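Local structure of glutamine aminotransferase class-II domain protein (Ruegeria pomeroyi, 3MDN) at residues I14-V19 against G82-H87; G115-F120 against S142-V147; H184-A189 against D205-S210; Y198-S203 against R255-A260. The protein probably works as a class-II glutamine amidotransferase, a family whose Ntn-hydrolase-type domain releases ammonia from glutamine for transfer to an acceptor. All blocks are in the same frame, centred on the assembly; numbering follows the deposited sequence.

Contact 1 (I14-V19 against G82-H87); sequences IFLEDV and GLFLSH
F84 meets I14, L16 and V19 with its ring, an example of one aromatic side chain drawing three aliphatic ones around itself. From CB the chain turns so that CG lies between the backbone N and the carbonyl carbon (chi1 62°). CG is the first ring atom to touch, with L16 CD2 at 3.8 Å. That methyl is centred over one face of the ring, 3.8 Å from the centroid and 13° off the normal, a CH-pi contact. Farther out the approach changes from face to edge. On one flank F84 CE2 has I14 CG1 at 3.9 Å, close to the ring plane, with the two side chains at about a right angle; on the other, F84 CE1 has V19 CG1 at 3.9 Å. At the tip, CZ meets V19 CB at 3.8 Å, the two side chains reaching toward each other tip to tip. No hydrogen bond crosses here, so packing alone joins the segments. F84 also touches W50, while the next residue, L85, points away from 14-19 and packs on C110 and M112 in strand 109-114 of another sheet. Opposed faces of this kind are consistent with the layered antiparallel sheets of the Ntn-hydrolase fold.

Contact 2 (G115-F120 against S142-V147); sequences GQVGGF and STDSEV
F120 and V117 meet D144 through two kinds of interaction, one apolar and one polar, and both use the same aspartate. The apolar part centres on the F120 ring. CG of F120 is anti to the backbone N (chi1 -179°), and D144 CB sits over the middle of one ring face, 3.6 Å from the centroid and only 6° off the normal, in a CH-pi contact. V147 CG2 comes to the edge, 3.6 Å from F120 CZ, and the carbonyl O of S142 lies beside the same edge, 3.6 Å from F120 CE2. An alanine in place of F120 would probably open a gap over D144 CB and beside V147 CG2, leaving both without the ring they pack on. V117 adds a lighter touch, its CG2 lying 4.0 Å from D144 CB.

The polar part is a single, nearly straight hydrogen bond: V117 N donates to D144 OD2 at 3.2 Å (170°), meeting the oxygen from above the carboxylate plane. Within the second segment T143 is the N-cap, its OG1 accepting from E146 N at 3.1 Å. Within the first, a type II turn from V117 to F120, with G119 at positive phi, brings the ring back toward the helix.

Strand 116-117 is paired with strand 185-192, so the aspartate links that sheet to the beginning of helix 144-154. Helix 124-129 adds A127 to both F120 and V147, while F104 of strand 104-106 packs on T143, S145 and E146.

Contact 3 (H184-A189 against D205-S210); sequences HMRLSA and DHIAPS
R186 grips D205 side-on with two nitrogens, one for each carboxylate oxygen, the classic bidentate form of a salt bridge. R186 NE donates to D205 OD2 at 2.8 Å, and NH2 of R186 donates to OD1 of D205 at 2.5 Å (160°). Both oxygens are approached on the syn side, although the guanidinium and carboxylate planes are turned 38° from each other. A bend about the CB-CG bond (chi2 -110°) places CD of R186 3.0 Å from the carbonyl O of I207. Over one face of the guanidinium lies I207 CB, 3.6 Å from R186 CZ.

D205 OD2 has further partners. I207 N donates to it at 3.2 Å from above the carboxylate plane, which makes an Asx turn, and S203 OG is hydrogen-bonded to OD2 as well as to I207 O. This turn opens the loop 205-210, which carries the chain from strand 197-203 to strand 212-216 of another antiparallel sheet, consistent with a crossing between the two sheet layers of an Ntn-type sandwich. A leucine in place of R186 would probably leave the D205 carboxylate without its counter-charge and I207 CB without the flat group beneath it.

Farther along the strand the contact becomes plain packing: P209 CB packs 3.9 Å from S188 CB, and P209 CD lies 3.7 Å from L187 N, whose hydrogen bond goes to Y202. S188 OG is bonded to W6 NE1 and S210 OG to the carbonyl of S226, while the backbone O of A208 accepts from R201 NH2.

Contact 4 (Y198-S203 against R255-A260); sequences YAARYS and RDFAPA
A200 and Y202 pack against F257 from strand 197-203 of the branched antiparallel sheet, probably one layer of an Ntn-hydrolase-type sandwich. Strand 243-248 lies between the two segments in that sheet, so F257, just past the end of strand 251-256, reaches across it. This shows how alternation along a strand sorts side chains between two faces. A200 comes first. Its CB lies over one face of the F257 ring, offset toward the rim, 4.2 Å from CE2. R201 points the other way, and its guanidinium is held through NH1 by E238 and by the carbonyl of L239. Y202 returns to the near side, and its CB meets the edge of the F257 ring, 4.1 Å from CE2. M244 and L165 also pack on F257, and H162 meets it edge-to-face. CG of Y202 is anti to the backbone N (chi1 167°), and the phenol lies across P259 at about a right angle. Those two rings are modelled closer than carbons can sit, so the exact spacing there is doubtful. Beyond them, Y202 OH is hydrogen-bonded to OE1 of E173, on helix 161-179.

How the contacts relate
From the N terminus, contact 1 closes first, spanning 62 residues and joining the end of strand 13-15 and the turn after it to strand 84-87. It stands apart, its centre about 25 Å from that of contact 2 and on the opposite side of the chain's centre. Contact 2 follows in series, closing a loop of 21 residues around helices 124-129 and 133-136. Contacts 3 and 4, closing over 15 and 51 residues, cross, because segment 198-203 lies between 184-189 and 205-210, whereas 255-260 comes after both. Contacts 2, 3 and 4 share one sheet: strand 185-192 pairs with 116-117 and with 197-203, so backbone bonds run from contact 2 through contact 3 into contact 4.

Contact 1 (I14-V19 against G82-H87)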
loop_
_atom_site.group_PDB
_atom_site.type_symbol
_atom_site.label_atom_id
_atom_site.label_comp_id
_atom_site.label_asym_id
_atom_site.label_seq_id
_atom_site.Cartn_x
_atom_site.Cartn_y
_atom_site.Cartn_z
ATOM N N ILE D 14 28.084 2.545 -3.328
ATOM C CA ILE D 14 27.377 2.482 -4.615
ATOM C C ILE D 14 25.850 2.792 -4.444
ATOM O O ILE D 14 25.320 2.730 -3.339
ATOM C CB ILE D 14 27.567 1.094 -5.268
ATOM C CG1 ILE D 14 27.047 -0.008 -4.331
ATOM C CG2 ILE D 14 29.086 0.813 -5.595
ATOM C CD1 ILE D 14 27.078 -1.404 -4.929
ATOM N N PHE D 15 25.160 3.142 -5.529
ATOM C CA PHE D 15 23.725 3.247 -5.497
ATOM C C PHE D 15 23.100 1.889 -5.193
ATOM O O PHE D 15 23.515 0.855 -5.743
ATOM C CB PHE D 15 23.187 3.791 -6.825
ATOM C CG PHE D 15 23.644 5.194 -7.150
ATOM C CD1 PHE D 15 23.024 6.297 -6.561
ATOM C CD2 PHE D 15 24.688 5.410 -8.057
ATOM C CE1 PHE D 15 23.443 7.607 -6.865
ATOM C CE2 PHE D 15 25.119 6.697 -8.363
ATOM C CZ PHE D 15 24.482 7.810 -7.768
ATOM N N LEU D 16 22.098 1.874 -4.322
ATOM C CA LEU D 16 21.539 0.599 -3.882
ATOM C C LEU D 16 21.160 -0.260 -5.099
ATOM O O LEU D 16 21.437 -1.457 -5.133
ATOM C CB LEU D 16 20.349 0.790 -2.940
ATOM C CG LEU D 16 20.512 1.756 -1.754
ATOM C CD1 LEU D 16 19.263 1.732 -0.864
ATOM C CD2 LEU D 16 21.756 1.496 -0.904
ATOM N N GLU D 17 20.563 0.378 -6.103
ATOM C CA GLU D 17 20.159 -0.323 -7.314
ATOM C C GLU D 17 21.292 -1.105 -8.007
ATOM O O GLU D 17 21.013 -2.097 -8.656
ATOM C CB GLU D 17 19.499 0.638 -8.309
ATOM C CG GLU D 17 20.431 1.673 -8.918
ATOM C CD GLU D 17 19.744 2.541 -9.968
ATOM O OE1 GLU D 17 18.529 2.351 -10.193
ATOM O OE2 GLU D 17 20.398 3.438 -10.549
ATOM N N ASP D 18 22.542 -0.656 -7.870
ATOM C CA ASP D 18 23.677 -1.242 -8.604
ATOM C C ASP D 18 23.997 -2.658 -8.123
ATOM O O ASP D 18 24.769 -3.387 -8.751
ATOM C CB ASP D 18 24.908 -0.333 -8.532
ATOM C CG ASP D 18 24.690 0.998 -9.257
ATOM O OD1 ASP D 18 23.685 1.088 -10.005
ATOM O OD2 ASP D 18 25.506 1.950 -9.083
ATOM N N VAL D 19 23.383 -3.023 -6.998
ATOM C CA VAL D 19 23.298 -4.397 -6.530
ATOM C C VAL D 19 21.870 -4.943 -6.681
ATOM O O VAL D 19 21.666 -6.059 -7.178
ATOM C CB VAL D 19 23.672 -4.469 -5.059
ATOM C CG1 VAL D 19 22.756 -5.455 -4.316
ATOM C CG2 VAL D 19 25.139 -4.790 -4.914
ATOM N N GLY D 82 27.840 2.224 1.429
ATOM C CA GLY D 82 28.987 1.360 1.411
ATOM C C GLY D 82 28.711 0.108 2.223
ATOM O O GLY D 82 29.566 -0.780 2.295
ATOM N N LEU D 83 27.510 0.015 2.810
ATOM C CA LEU D 83 27.151 -1.184 3.564
ATOM C C LEU D 83 25.658 -1.320 3.612
ATOM O O LEU D 83 24.973 -0.524 4.281
ATOM C CB LEU D 83 27.715 -1.148 5.001
ATOM C CG LEU D 83 28.137 -2.521 5.577
ATOM C CD1 LEU D 83 28.802 -2.360 6.962
ATOM C CD2 LEU D 83 27.002 -3.566 5.655
ATOM N N PHE D 84 25.129 -2.306 2.894
ATOM C CA PHE D 84 23.692 -2.499 2.925
ATOM C C PHE D 84 23.258 -3.953 2.688
ATOM O O PHE D 84 24.049 -4.760 2.223
ATOM C CB PHE D 84 22.980 -1.536 1.967
ATOM C CG PHE D 84 23.354 -1.708 0.508
ATOM C CD1 PHE D 84 22.576 -2.480 -0.326
ATOM C CD2 PHE D 84 24.456 -1.049 -0.027
ATOM C CE1 PHE D 84 22.902 -2.609 -1.666
ATOM C CE2 PHE D 84 24.785 -1.157 -1.359
ATOM C CZ PHE D 84 24.018 -1.936 -2.186
ATOM N N LEU D 85 21.984 -4.237 2.993
ATOM C CA LEU D 85 21.396 -5.577 2.907
ATOM C C LEU D 85 20.067 -5.398 2.194
ATOM O O LEU D 85 19.312 -4.490 2.574
ATOM C CB LEU D 85 21.145 -6.105 4.335
ATOM C CG LEU D 85 22.271 -6.850 5.095
ATOM C CD1 LEU D 85 23.502 -6.009 5.268
ATOM C CD2 LEU D 85 21.714 -7.296 6.465
ATOM N N SER D 86 19.762 -6.239 1.202
ATOM C CA SER D 86 18.476 -6.203 0.505
ATOM C C SER D 86 17.925 -7.591 0.168
ATOM O O SER D 86 18.710 -8.517 -0.048
ATOM C CB SER D 86 18.520 -5.313 -0.723
ATOM O OG SER D 86 19.641 -5.582 -1.505
ATOM N N HIS D 87 16.589 -7.746 0.131
ATOM C CA HIS D 87 15.956 -9.084 0.350
ATOM C C HIS D 87 14.514 -9.226 -0.163
ATOM O O HIS D 87 13.612 -8.575 0.338
ATOM C CB HIS D 87 16.057 -9.506 1.863
ATOM C CG HIS D 87 15.307 -10.773 2.224
ATOM N ND1 HIS D 87 15.858 -12.038 2.101
ATOM C CD2 HIS D 87 14.057 -10.961 2.717
ATOM C CE1 HIS D 87 14.976 -12.946 2.486
ATOM N NE2 HIS D 87 13.873 -12.318 2.869
#

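Contact 2 (G115-F120 against S142-V147)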
loop_
_atom_site.group_PDB
_atom_site.type_symbol
_atom_site.label_atom_id
_atom_site.label_comp_id
_atom_site.label_asym_id
_atom_site.label_seq_id
_atom_site.Cartn_x
_atom_site.Cartn_y
_atom_site.Cartn_z
ATOM N N GLY D 115 15.435 -19.276 4.719
ATOM C CA GLY D 115 15.271 -20.667 5.162
ATOM C C GLY D 115 14.074 -20.798 6.115
ATOM O O GLY D 115 13.106 -20.052 6.014
ATOM N N GLN D 116 14.158 -21.721 7.061
ATOM C CA GLN D 116 13.050 -21.986 7.952
ATOM C C GLN D 116 13.506 -22.740 9.180
ATOM O O GLN D 116 14.523 -23.435 9.166
ATOM C CB GLN D 116 12.018 -22.849 7.227
ATOM C CG GLN D 116 12.552 -24.236 6.813
ATOM C CD GLN D 116 11.436 -25.169 6.346
ATOM O OE1 GLN D 116 10.607 -25.627 7.149
ATOM N NE2 GLN D 116 11.409 -25.456 5.054
ATOM N N VAL D 117 12.733 -22.593 10.240
ATOM C CA VAL D 117 12.802 -23.451 11.402
ATOM C C VAL D 117 11.589 -24.361 11.265
ATOM O O VAL D 117 10.448 -23.879 11.228
ATOM C CB VAL D 117 12.756 -22.574 12.663
ATOM C CG1 VAL D 117 12.808 -23.413 13.941
ATOM C CG2 VAL D 117 13.934 -21.561 12.603
ATOM N N GLY D 118 11.829 -25.665 11.136
ATOM C CA GLY D 118 10.746 -26.603 10.846
ATOM C C GLY D 118 9.672 -26.683 11.931
ATOM O O GLY D 118 9.993 -26.887 13.093
ATOM N N GLY D 119 8.411 -26.514 11.534
ATOM C CA GLY D 119 7.255 -26.663 12.416
ATOM C C GLY D 119 7.081 -25.479 13.351
ATOM O O GLY D 119 6.331 -25.554 14.320
ATOM N N PHE D 120 7.772 -24.383 13.047
ATOM C CA PHE D 120 7.848 -23.230 13.943
ATOM C C PHE D 120 6.490 -22.845 14.532
ATOM O O PHE D 120 6.359 -22.629 15.745
ATOM C CB PHE D 120 8.470 -22.058 13.198
ATOM C CG PHE D 120 8.615 -20.809 14.029
ATOM C CD1 PHE D 120 9.613 -20.712 14.995
ATOM C CD2 PHE D 120 7.783 -19.714 13.806
ATOM C CE1 PHE D 120 9.766 -19.565 15.723
ATOM C CE2 PHE D 120 7.939 -18.544 14.541
ATOM C CZ PHE D 120 8.912 -18.477 15.511
ATOM N N SER D 142 5.529 -12.086 13.491
ATOM C CA SER D 142 5.407 -13.442 13.949
ATOM C C SER D 142 6.333 -14.416 13.224
ATOM O O SER D 142 6.142 -15.624 13.331
ATOM C CB SER D 142 3.946 -13.904 13.886
ATOM O OG SER D 142 3.552 -14.146 12.550
ATOM N N THR D 143 7.348 -13.925 12.515
ATOM C CA THR D 143 8.246 -14.851 11.820
ATOM C C THR D 143 9.332 -15.515 12.683
ATOM O O THR D 143 9.739 -14.989 13.739
ATOM C CB THR D 143 8.968 -14.206 10.594
ATOM O OG1 THR D 143 9.979 -13.277 11.034
ATOM C CG2 THR D 143 7.975 -13.569 9.638
ATOM N N ASP D 144 9.833 -16.641 12.182
ATOM C CA ASP D 144 10.997 -17.320 12.765
ATOM C C ASP D 144 12.270 -16.547 12.545
ATOM O O ASP D 144 13.137 -16.538 13.398
ATOM C CB ASP D 144 11.143 -18.742 12.256
ATOM C CG ASP D 144 11.107 -18.846 10.722
ATOM O OD1 ASP D 144 11.303 -17.839 10.008
ATOM O OD2 ASP D 144 10.894 -19.971 10.216
ATOM N N SER D 145 12.376 -15.888 11.398
ATOM C CA SER D 145 13.540 -15.054 11.110
ATOM C C SER D 145 13.745 -13.990 12.172
ATOM O O SER D 145 14.869 -13.744 12.590
ATOM C CB SER D 145 13.374 -14.375 9.752
ATOM O OG SER D 145 13.228 -15.355 8.741
ATOM N N GLU D 146 12.655 -13.350 12.586
ATOM C CA GLU D 146 12.725 -12.242 13.540
ATOM C C GLU D 146 13.110 -12.762 14.916
ATOM O O GLU D 146 13.933 -12.172 15.595
ATOM C CB GLU D 146 11.425 -11.452 13.570
ATOM C CG GLU D 146 11.519 -10.179 14.413
ATOM C CD GLU D 146 10.247 -9.388 14.497
ATOM O OE1 GLU D 146 9.135 -9.993 14.515
ATOM O OE2 GLU D 146 10.366 -8.137 14.607
ATOM N N VAL D 147 12.546 -13.899 15.302
ATOM C CA VAL D 147 13.030 -14.607 16.485
ATOM C C VAL D 147 14.538 -14.897 16.460
ATOM O O VAL D 147 15.249 -14.563 17.409
ATOM C CB VAL D 147 12.278 -15.937 16.716
ATOM C CG1 VAL D 147 12.689 -16.544 18.085
ATOM C CG2 VAL D 147 10.807 -15.678 16.736
#

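Contact 3 (H184-A189 against D205-S210)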
loop_
_atom_site.group_PDB
_atom_site.type_symbol
_atom_site.label_atom_id
_atom_site.label_comp_id
_atom_site.label_asym_id
_atom_site.label_seq_id
_atom_site.Cartn_x
_atom_site.Cartn_y
_atom_site.Cartn_z
ATOM N N HIS D 184 14.780 -29.238 10.645
ATOM C CA HIS D 184 14.760 -28.506 11.882
ATOM C C HIS D 184 15.357 -27.111 11.737
ATOM O O HIS D 184 14.841 -26.171 12.314
ATOM C CB HIS D 184 15.393 -29.318 13.017
ATOM C CG HIS D 184 14.684 -30.613 13.268
ATOM N ND1 HIS D 184 13.376 -30.670 13.705
ATOM C CD2 HIS D 184 15.089 -31.898 13.120
ATOM C CE1 HIS D 184 13.002 -31.936 13.803
ATOM N NE2 HIS D 184 14.026 -32.698 13.463
HETATM N N MSE D 185 16.413 -26.970 10.948
HETATM C CA MSE D 185 17.025 -25.667 10.784
HETATM C C MSE D 185 17.637 -25.562 9.405
HETATM O O MSE D 185 18.539 -26.329 9.079
HETATM C CB MSE D 185 18.111 -25.432 11.837
HETATM C CG MSE D 185 18.907 -24.122 11.587
HETATM SE SE MSE D 185 17.777 -22.512 11.890
HETATM C CE MSE D 185 17.308 -22.856 13.747
ATOM N N ARG D 186 17.124 -24.654 8.577
ATOM C CA ARG D 186 17.775 -24.326 7.303
ATOM C C ARG D 186 18.073 -22.836 7.345
ATOM O O ARG D 186 17.165 -22.034 7.566
ATOM C CB ARG D 186 16.857 -24.620 6.125
ATOM C CG ARG D 186 16.452 -26.078 5.983
ATOM C CD ARG D 186 17.105 -26.677 4.771
ATOM N NE ARG D 186 16.883 -28.114 4.599
ATOM C CZ ARG D 186 16.031 -28.657 3.724
ATOM N NH1 ARG D 186 15.286 -27.873 2.939
ATOM N NH2 ARG D 186 15.931 -29.988 3.630
ATOM N N LEU D 187 19.329 -22.458 7.124
ATOM C CA LEU D 187 19.713 -21.088 7.396
ATOM C C LEU D 187 20.797 -20.533 6.468
ATOM O O LEU D 187 21.882 -21.066 6.384
ATOM C CB LEU D 187 20.233 -20.976 8.841
ATOM C CG LEU D 187 20.762 -19.557 9.150
ATOM C CD1 LEU D 187 20.129 -19.030 10.397
ATOM C CD2 LEU D 187 22.276 -19.541 9.311
ATOM N N SER D 188 20.494 -19.425 5.807
ATOM C CA SER D 188 21.519 -18.583 5.265
ATOM C C SER D 188 21.082 -17.233 5.781
ATOM O O SER D 188 19.876 -16.898 5.774
ATOM C CB SER D 188 21.530 -18.624 3.735
ATOM O OG SER D 188 20.581 -17.686 3.280
ATOM N N ALA D 189 22.020 -16.471 6.320
ATOM C CA ALA D 189 21.677 -15.166 6.892
ATOM C C ALA D 189 22.794 -14.188 6.576
ATOM O O ALA D 189 23.967 -14.600 6.455
ATOM C CB ALA D 189 21.536 -15.287 8.397
ATOM N N ASP D 205 20.313 -30.601 7.970
ATOM C CA ASP D 205 20.384 -31.729 7.012
ATOM C C ASP D 205 21.367 -31.409 5.882
ATOM O O ASP D 205 22.221 -30.542 6.056
ATOM C CB ASP D 205 18.988 -32.218 6.519
ATOM C CG ASP D 205 18.171 -31.140 5.731
ATOM O OD1 ASP D 205 16.965 -31.389 5.479
ATOM O OD2 ASP D 205 18.702 -30.073 5.335
ATOM N N HIS D 206 21.255 -32.093 4.744
ATOM C CA HIS D 206 22.160 -31.891 3.597
ATOM C C HIS D 206 21.830 -30.709 2.686
ATOM O O HIS D 206 22.625 -30.382 1.816
ATOM C CB HIS D 206 22.221 -33.158 2.734
ATOM C CG HIS D 206 20.874 -33.636 2.284
ATOM N ND1 HIS D 206 19.842 -33.886 3.166
ATOM C CD2 HIS D 206 20.387 -33.898 1.046
ATOM C CE1 HIS D 206 18.780 -34.291 2.492
ATOM N NE2 HIS D 206 19.083 -34.307 1.204
ATOM N N ILE D 207 20.670 -30.075 2.865
ATOM C CA ILE D 207 20.281 -28.921 2.030
ATOM C C ILE D 207 20.392 -27.616 2.840
ATOM O O ILE D 207 19.852 -27.532 3.946
ATOM C CB ILE D 207 18.811 -29.057 1.520
ATOM C CG1 ILE D 207 18.667 -30.231 0.535
ATOM C CG2 ILE D 207 18.322 -27.748 0.888
ATOM C CD1 ILE D 207 17.209 -30.565 0.172
ATOM N N ALA D 208 21.073 -26.619 2.287
ATOM C CA ALA D 208 21.250 -25.316 2.929
ATOM C C ALA D 208 21.079 -24.236 1.880
ATOM O O ALA D 208 21.690 -24.335 0.841
ATOM C CB ALA D 208 22.634 -25.237 3.517
ATOM N N PRO D 209 20.239 -23.216 2.128
ATOM C CA PRO D 209 20.094 -22.150 1.138
ATOM C C PRO D 209 21.488 -21.570 0.819
ATOM O O PRO D 209 22.368 -21.531 1.695
ATOM C CB PRO D 209 19.177 -21.123 1.840
ATOM C CG PRO D 209 18.585 -21.875 3.052
ATOM C CD PRO D 209 19.605 -22.883 3.422
ATOM N N SER D 210 21.711 -21.183 -0.428
ATOM C CA SER D 210 23.061 -21.027 -0.907
ATOM C C SER D 210 23.608 -19.636 -0.566
ATOM O O SER D 210 22.841 -18.700 -0.275
ATOM C CB SER D 210 23.138 -21.352 -2.406
ATOM O OG SER D 210 22.293 -20.519 -3.167
#

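Contact 4 (Y198-S203 against R255-A260)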
loop_
_atom_site.group_PDB
_atom_site.type_symbol
_atom_site.label_atom_id
_atom_site.label_comp_id
_atom_site.label_asym_id
_atom_site.label_seq_id
_atom_site.Cartn_x
_atom_site.Cartn_y
_atom_site.Cartn_z
ATOM N N TYR D 198 28.523 -9.649 7.921
ATOM C CA TYR D 198 28.639 -11.065 8.262
ATOM C C TYR D 198 27.687 -11.869 7.402
ATOM O O TYR D 198 26.651 -11.359 6.969
ATOM C CB TYR D 198 28.231 -11.326 9.718
ATOM C CG TYR D 198 29.102 -10.644 10.740
ATOM C CD1 TYR D 198 28.703 -9.444 11.320
ATOM C CD2 TYR D 198 30.354 -11.173 11.080
ATOM C CE1 TYR D 198 29.500 -8.801 12.256
ATOM C CE2 TYR D 198 31.167 -10.530 12.033
ATOM C CZ TYR D 198 30.724 -9.354 12.614
ATOM O OH TYR D 198 31.512 -8.685 13.515
ATOM N N ALA D 199 28.004 -13.140 7.207
ATOM C CA ALA D 199 27.026 -14.027 6.633
ATOM C C ALA D 199 27.323 -15.420 7.122
ATOM O O ALA D 199 28.470 -15.775 7.326
ATOM C CB ALA D 199 27.073 -13.967 5.098
ATOM N N ALA D 200 26.289 -16.210 7.329
ATOM C CA ALA D 200 26.488 -17.574 7.811
ATOM C C ALA D 200 25.571 -18.485 7.021
ATOM O O ALA D 200 24.567 -18.049 6.488
ATOM C CB ALA D 200 26.194 -17.669 9.317
ATOM N N ARG D 201 25.957 -19.744 6.920
ATOM C CA ARG D 201 25.175 -20.762 6.227
ATOM C C ARG D 201 25.266 -22.028 7.038
ATOM O O ARG D 201 26.371 -22.463 7.402
ATOM C CB ARG D 201 25.690 -20.987 4.797
ATOM C CG ARG D 201 24.909 -22.015 3.983
ATOM C CD ARG D 201 25.565 -22.217 2.608
ATOM N NE ARG D 201 24.807 -23.098 1.726
ATOM C CZ ARG D 201 25.294 -23.633 0.610
ATOM N NH1 ARG D 201 26.557 -23.393 0.257
ATOM N NH2 ARG D 201 24.528 -24.420 -0.141
ATOM N N TYR D 202 24.097 -22.597 7.349
ATOM C CA TYR D 202 24.027 -23.804 8.161
ATOM C C TYR D 202 22.714 -24.562 7.927
ATOM O O TYR D 202 21.696 -23.966 7.631
ATOM C CB TYR D 202 24.164 -23.430 9.653
ATOM C CG TYR D 202 23.779 -24.575 10.564
ATOM C CD1 TYR D 202 24.651 -25.652 10.769
ATOM C CD2 TYR D 202 22.515 -24.634 11.124
ATOM C CE1 TYR D 202 24.284 -26.737 11.557
ATOM C CE2 TYR D 202 22.136 -25.698 11.920
ATOM C CZ TYR D 202 23.034 -26.751 12.134
ATOM O OH TYR D 202 22.650 -27.816 12.938
ATOM N N SER D 203 22.733 -25.881 8.064
ATOM C CA SER D 203 21.500 -26.682 7.991
ATOM C C SER D 203 21.585 -27.892 8.922
ATOM O O SER D 203 22.663 -28.470 9.106
ATOM C CB SER D 203 21.262 -27.177 6.551
ATOM O OG SER D 203 20.084 -27.995 6.488
ATOM N N ARG D 255 35.407 -18.923 8.555
ATOM C CA ARG D 255 35.604 -19.516 9.871
ATOM C C ARG D 255 34.569 -20.633 9.984
ATOM O O ARG D 255 33.470 -20.503 9.426
ATOM C CB ARG D 255 35.254 -18.437 10.877
ATOM C CG ARG D 255 36.196 -18.201 12.000
ATOM C CD ARG D 255 35.609 -17.031 12.810
ATOM N NE ARG D 255 35.350 -17.464 14.183
ATOM C CZ ARG D 255 35.031 -16.667 15.199
ATOM N NH1 ARG D 255 34.914 -15.349 15.038
ATOM N NH2 ARG D 255 34.839 -17.205 16.392
ATOM N N ASP D 256 34.875 -21.708 10.709
ATOM C CA ASP D 256 33.913 -22.802 10.914
ATOM C C ASP D 256 32.749 -22.292 11.753
ATOM O O ASP D 256 32.907 -21.388 12.582
ATOM C CB ASP D 256 34.534 -24.052 11.595
ATOM C CG ASP D 256 35.470 -24.861 10.658
ATOM O OD1 ASP D 256 35.319 -24.804 9.407
ATOM O OD2 ASP D 256 36.363 -25.575 11.186
ATOM N N PHE D 257 31.573 -22.856 11.522
ATOM C CA PHE D 257 30.374 -22.387 12.204
ATOM C C PHE D 257 29.427 -23.557 12.409
ATOM O O PHE D 257 28.955 -24.170 11.454
ATOM C CB PHE D 257 29.686 -21.275 11.395
ATOM C CG PHE D 257 28.393 -20.779 12.015
ATOM C CD1 PHE D 257 28.420 -19.887 13.083
ATOM C CD2 PHE D 257 27.158 -21.233 11.551
ATOM C CE1 PHE D 257 27.241 -19.422 13.670
ATOM C CE2 PHE D 257 25.967 -20.781 12.132
ATOM C CZ PHE D 257 26.009 -19.864 13.205
ATOM N N ALA D 258 29.154 -23.881 13.659
ATOM C CA ALA D 258 28.173 -24.917 13.955
ATOM C C ALA D 258 27.380 -24.454 15.168
ATOM O O ALA D 258 27.917 -23.702 15.968
ATOM C CB ALA D 258 28.877 -26.261 14.221
ATOM N N PRO D 259 26.106 -24.889 15.307
ATOM C CA PRO D 259 25.319 -24.503 16.494
ATOM C C PRO D 259 26.080 -24.842 17.777
ATOM O O PRO D 259 26.798 -25.834 17.824
ATOM C CB PRO D 259 24.049 -25.369 16.404
ATOM C CG PRO D 259 24.024 -25.920 15.031
ATOM C CD PRO D 259 25.450 -25.969 14.544
ATOM N N ALA D 260 25.923 -24.009 18.800
ATOM C CA ALA D 260 26.683 -24.131 20.046
ATOM C C ALA D 260 26.485 -25.478 20.728
ATOM O O ALA D 260 25.399 -26.065 20.642
ATOM C CB ALA D 260 26.318 -22.986 21.006
#